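Local coordinates for putative GH105 family protein (Salmonella enterica subsp. enterica serovar Paratyphi A, PDB 3QWT) that probably acts as a family GH105 glycoside hydrolase, perhaps cleaving unsaturated uronic acid sugars from oligosaccharides, although its substrate is not established, at residues 302-307 / 318-323; 327-332 / 371-376. All blocks are in the same frame, centred on the assembly; numbering follows the deposited sequence.

Contact 1. Residues 302-307 / 318-323; sequences YGILKA and AQVAEK
I304 is the first residue of 302-307 to meet 318-323, and both its branches take part. Its CG1 lies anti to the carbonyl carbon (chi1 -63°) and the chain then runs on extended, which carries CD1 to 3.7 Å from V320 CG1; the two side chains cross at about a right angle. The shorter branch, CG2, meets the A321 methyl, with CB 3.9 Å away. Next in sequence, L305 closes on that same methyl with its branch point and one methyl, CD2 3.6 Å from A321 CB and CG almost as near. A321 CB thus sits among branches of two successive residues, and its small size fits the close backbones: the CA atoms of L305 and A321 are 5.9 Å apart. K306 is directed to another neighbour, with salt bridges from NZ to D243 and E246 of helix 231-248. On the I304 side, I268 and A272 of helix 255-272 pack against I304 and V320 respectively. The axes of 302-307 and 318-323 come within 8.8 Å, with N-to-C directions 144° apart; their parent helices, 294-309 and 318-330, form a roughly antiparallel helical hairpin, the building element of the alpha/alpha toroid.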
# COMPACT_ATOMS: atom_id res chain seq x y z
N TYR A 302 -24.42 30.96 10.82
CA TYR A 302 -23.99 29.57 10.83
C TYR A 302 -22.56 29.41 10.33
O TYR A 302 -21.69 28.89 11.03
CB TYR A 302 -24.92 28.70 10.00
CG TYR A 302 -24.40 27.29 9.83
CD1 TYR A 302 -24.52 26.36 10.85
CD2 TYR A 302 -23.77 26.90 8.66
CE1 TYR A 302 -24.03 25.07 10.70
CE2 TYR A 302 -23.28 25.63 8.49
CZ TYR A 302 -23.41 24.71 9.52
OH TYR A 302 -22.93 23.43 9.36
N GLY A 303 -22.32 29.88 9.11
CA GLY A 303 -21.03 29.69 8.46
C GLY A 303 -19.89 30.33 9.22
O GLY A 303 -18.84 29.72 9.42
N ILE A 304 -20.11 31.57 9.64
CA ILE A 304 -19.08 32.28 10.38
C ILE A 304 -18.77 31.56 11.68
O ILE A 304 -17.61 31.40 12.04
CB ILE A 304 -19.50 33.73 10.63
CG1 ILE A 304 -19.65 34.46 9.30
CG2 ILE A 304 -18.47 34.43 11.52
CD1 ILE A 304 -20.16 35.90 9.41
N LEU A 305 -19.80 31.09 12.36
CA LEU A 305 -19.59 30.30 13.57
C LEU A 305 -18.77 29.06 13.27
O LEU A 305 -17.80 28.76 13.96
CB LEU A 305 -20.93 29.87 14.16
CG LEU A 305 -21.65 30.90 15.03
CD1 LEU A 305 -23.05 30.41 15.39
CD2 LEU A 305 -20.80 31.17 16.26
N LYS A 306 -19.16 28.32 12.24
CA LYS A 306 -18.51 27.05 11.94
C LYS A 306 -17.09 27.29 11.45
O LYS A 306 -16.17 26.56 11.81
CB LYS A 306 -19.31 26.26 10.90
CG LYS A 306 -18.83 24.81 10.78
CD LYS A 306 -19.73 24.01 9.85
CE LYS A 306 -19.26 22.57 9.75
NZ LYS A 306 -20.38 21.71 9.34
N ALA A 307 -16.90 28.34 10.66
CA ALA A 307 -15.58 28.66 10.16
C ALA A 307 -14.64 29.08 11.30
O ALA A 307 -13.44 28.86 11.24
CB ALA A 307 -15.65 29.73 9.08
N ALA A 318 -15.68 35.85 15.69
CA ALA A 318 -16.76 35.39 16.54
C ALA A 318 -17.74 36.52 16.87
O ALA A 318 -18.95 36.33 16.80
CB ALA A 318 -16.22 34.76 17.81
N GLN A 319 -17.21 37.69 17.22
CA GLN A 319 -18.06 38.83 17.56
C GLN A 319 -19.12 39.06 16.51
O GLN A 319 -20.29 39.26 16.82
CB GLN A 319 -17.22 40.10 17.75
CG GLN A 319 -16.37 40.11 18.99
CD GLN A 319 -15.26 41.15 18.92
OE1 GLN A 319 -14.35 41.05 18.09
NE2 GLN A 319 -15.34 42.17 19.79
N VAL A 320 -18.72 39.02 15.24
CA VAL A 320 -19.69 39.14 14.16
C VAL A 320 -20.81 38.11 14.29
O VAL A 320 -22.01 38.45 14.25
CB VAL A 320 -19.02 38.95 12.81
CG1 VAL A 320 -20.09 38.78 11.74
CG2 VAL A 320 -18.12 40.14 12.52
N ALA A 321 -20.42 36.86 14.45
CA ALA A 321 -21.37 35.77 14.64
C ALA A 321 -22.27 36.04 15.84
O ALA A 321 -23.50 35.97 15.74
CB ALA A 321 -20.64 34.46 14.82
N GLU A 322 -21.65 36.36 16.98
CA GLU A 322 -22.35 36.65 18.23
C GLU A 322 -23.41 37.74 18.09
O GLU A 322 -24.52 37.61 18.61
CB GLU A 322 -21.35 37.03 19.32
CG GLU A 322 -21.98 37.50 20.61
CD GLU A 322 -22.63 36.38 21.40
OE1 GLU A 322 -22.31 35.20 21.12
OE2 GLU A 322 -23.46 36.69 22.29
N LYS A 323 -23.07 38.82 17.39
CA LYS A 323 -24.05 39.87 17.12
C LYS A 323 -25.20 39.31 16.29
O LYS A 323 -26.36 39.48 16.64
CB LYS A 323 -23.41 41.06 16.42
CG LYS A 323 -22.27 41.67 17.20
CD LYS A 323 -21.80 42.97 16.58
CE LYS A 323 -20.61 43.53 17.36
NZ LYS A 323 -20.04 44.74 16.72

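Contact 2. Residues 327-332 / 371-376; sequences GIVKHI and LCLTEY
L373 spans the gap between 371-376 and 327-332, touching V329 and I332 with its two methyls. Its CB points toward the other segment, but L373 CB stays 6.2 Å from the closest atom there, I328 CG2, and the branched end does the touching. CG, set anti to the carbonyl carbon (chi1 -69°), carries the two methyls forward. CD1 meets I332 CD1 at 3.9 Å, the two side chains reaching toward each other tip to tip, while CD2 lies 4.3 Å from V329 CG2, a looser approach. Beside this pair, C372 directs its sulfur at I328, with SG 4.3 Å from CG2. The spacing is wide, since the nearest CA atoms, those of I328 and L373, are 8.7 Å apart, and the contact is purely apolar. I332 reaches L373 from beyond the end of its helix, where H331 is the first residue to leave helical backbone angles. There the H331 ring donates from ND1 to G327 O over 2.8 Å, with an N-H...O angle of 150°; the donor is tilted 33° from the carbonyl plane. H331 N bonds to I328 O and, weakly, to G327 O. L29 and V33 of helix 23-37 cover I332, and L26 of that helix covers L373. Helices 318-330, 363-377 and 23-37 are thereby joined through one largely buried apolar cluster, consistent with helix-to-helix packing in an alpha/alpha toroid.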
# COMPACT_ATOMS: atom_id res chain seq x y z
N GLY A 327 -29.19 39.15 17.23
CA GLY A 327 -30.16 39.64 16.28
C GLY A 327 -31.19 38.60 15.85
O GLY A 327 -32.39 38.91 15.78
N ILE A 328 -30.74 37.38 15.56
CA ILE A 328 -31.65 36.32 15.11
C ILE A 328 -32.67 35.98 16.18
O ILE A 328 -33.85 35.78 15.89
CB ILE A 328 -30.91 35.02 14.71
CG1 ILE A 328 -30.08 35.21 13.43
CG2 ILE A 328 -31.91 33.88 14.49
CD1 ILE A 328 -30.94 35.54 12.22
N VAL A 329 -32.21 35.88 17.42
CA VAL A 329 -33.10 35.58 18.51
C VAL A 329 -34.13 36.70 18.63
O VAL A 329 -35.32 36.44 18.78
CB VAL A 329 -32.35 35.38 19.83
CG1 VAL A 329 -33.33 35.35 21.00
CG2 VAL A 329 -31.54 34.11 19.79
N LYS A 330 -33.68 37.95 18.53
CA LYS A 330 -34.58 39.09 18.57
C LYS A 330 -35.68 39.00 17.52
O LYS A 330 -36.79 39.50 17.72
CB LYS A 330 -33.82 40.41 18.40
CG LYS A 330 -33.61 41.19 19.69
CD LYS A 330 -33.01 40.30 20.79
CE LYS A 330 -31.48 40.22 20.72
NZ LYS A 330 -30.94 39.12 21.56
N HIS A 331 -35.38 38.34 16.40
CA HIS A 331 -36.32 38.30 15.29
C HIS A 331 -37.17 37.04 15.23
O HIS A 331 -37.91 36.82 14.27
CB HIS A 331 -35.59 38.49 13.96
CG HIS A 331 -35.21 39.90 13.68
ND1 HIS A 331 -34.23 40.57 14.39
CD2 HIS A 331 -35.68 40.79 12.76
CE1 HIS A 331 -34.11 41.80 13.92
NE2 HIS A 331 -34.98 41.95 12.93
N ILE A 332 -37.06 36.20 16.25
CA ILE A 332 -37.95 35.05 16.34
C ILE A 332 -39.21 35.44 17.13
O ILE A 332 -39.13 35.83 18.30
CB ILE A 332 -37.22 33.86 16.97
CG1 ILE A 332 -35.97 33.51 16.14
CG2 ILE A 332 -38.15 32.66 17.07
CD1 ILE A 332 -35.22 32.29 16.63
N LEU A 371 -30.26 26.07 11.88
CA LEU A 371 -28.89 25.78 11.48
C LEU A 371 -27.95 26.59 12.36
O LEU A 371 -27.12 26.03 13.08
CB LEU A 371 -28.66 26.13 10.01
CG LEU A 371 -28.71 25.05 8.93
CD1 LEU A 371 -28.35 25.68 7.60
CD2 LEU A 371 -27.75 23.88 9.25
N CYS A 372 -28.09 27.92 12.32
CA CYS A 372 -27.17 28.79 13.03
C CYS A 372 -27.31 28.61 14.54
O CYS A 372 -26.33 28.67 15.27
CB CYS A 372 -27.35 30.26 12.64
SG CYS A 372 -28.93 31.05 13.14
N LEU A 373 -28.53 28.35 14.99
CA LEU A 373 -28.75 28.22 16.43
C LEU A 373 -28.15 26.90 16.92
O LEU A 373 -27.68 26.82 18.06
CB LEU A 373 -30.24 28.37 16.81
CG LEU A 373 -30.85 29.76 16.65
CD1 LEU A 373 -32.35 29.74 16.95
CD2 LEU A 373 -30.15 30.77 17.54
N THR A 374 -28.14 25.88 16.07
CA THR A 374 -27.54 24.60 16.45
C THR A 374 -26.03 24.67 16.54
O THR A 374 -25.42 24.11 17.45
CB THR A 374 -27.93 23.48 15.49
OG1 THR A 374 -29.35 23.30 15.52
CG2 THR A 374 -27.25 22.18 15.91
N GLU A 375 -25.42 25.36 15.59
CA GLU A 375 -23.99 25.59 15.65
C GLU A 375 -23.67 26.41 16.91
O GLU A 375 -22.65 26.18 17.58
CB GLU A 375 -23.50 26.26 14.36
CG GLU A 375 -22.02 26.66 14.36
CD GLU A 375 -21.04 25.48 14.44
OE1 GLU A 375 -21.32 24.43 13.86
OE2 GLU A 375 -19.97 25.63 15.06
N TYR A 376 -24.55 27.34 17.27
CA TYR A 376 -24.31 28.17 18.44
C TYR A 376 -24.39 27.35 19.74
O TYR A 376 -23.69 27.65 20.72
CB TYR A 376 -25.30 29.33 18.48
CG TYR A 376 -24.94 30.41 19.49
CD1 TYR A 376 -25.69 30.60 20.65
CD2 TYR A 376 -23.85 31.26 19.27
CE1 TYR A 376 -25.38 31.57 21.56
CE2 TYR A 376 -23.53 32.25 20.19
CZ TYR A 376 -24.30 32.40 21.33
OH TYR A 376 -24.00 33.38 22.26

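Helix 318-330 serves both contacts: its first half packs on helix 294-309 in contact 1, its C-terminal end on helix 363-377 in contact 2. The centres are about 11 Å apart, on the same side of the chain's centre. Contact 2 is the more buried (I328, C372 and L373 buried, V329 and I332 partly exposed); in contact 1, I304 and A321 are buried, L305 and V320 partly exposed. Both are apolar, but contact 1 brings backbones close over an alanine, while contact 2 has its nearest CA atoms farther apart. A probable hydrogen bond, E322 OE1 to Y376 OH at 2.7 Å, joins them, and L305 CB also packs 3.4 Å from E375 CG.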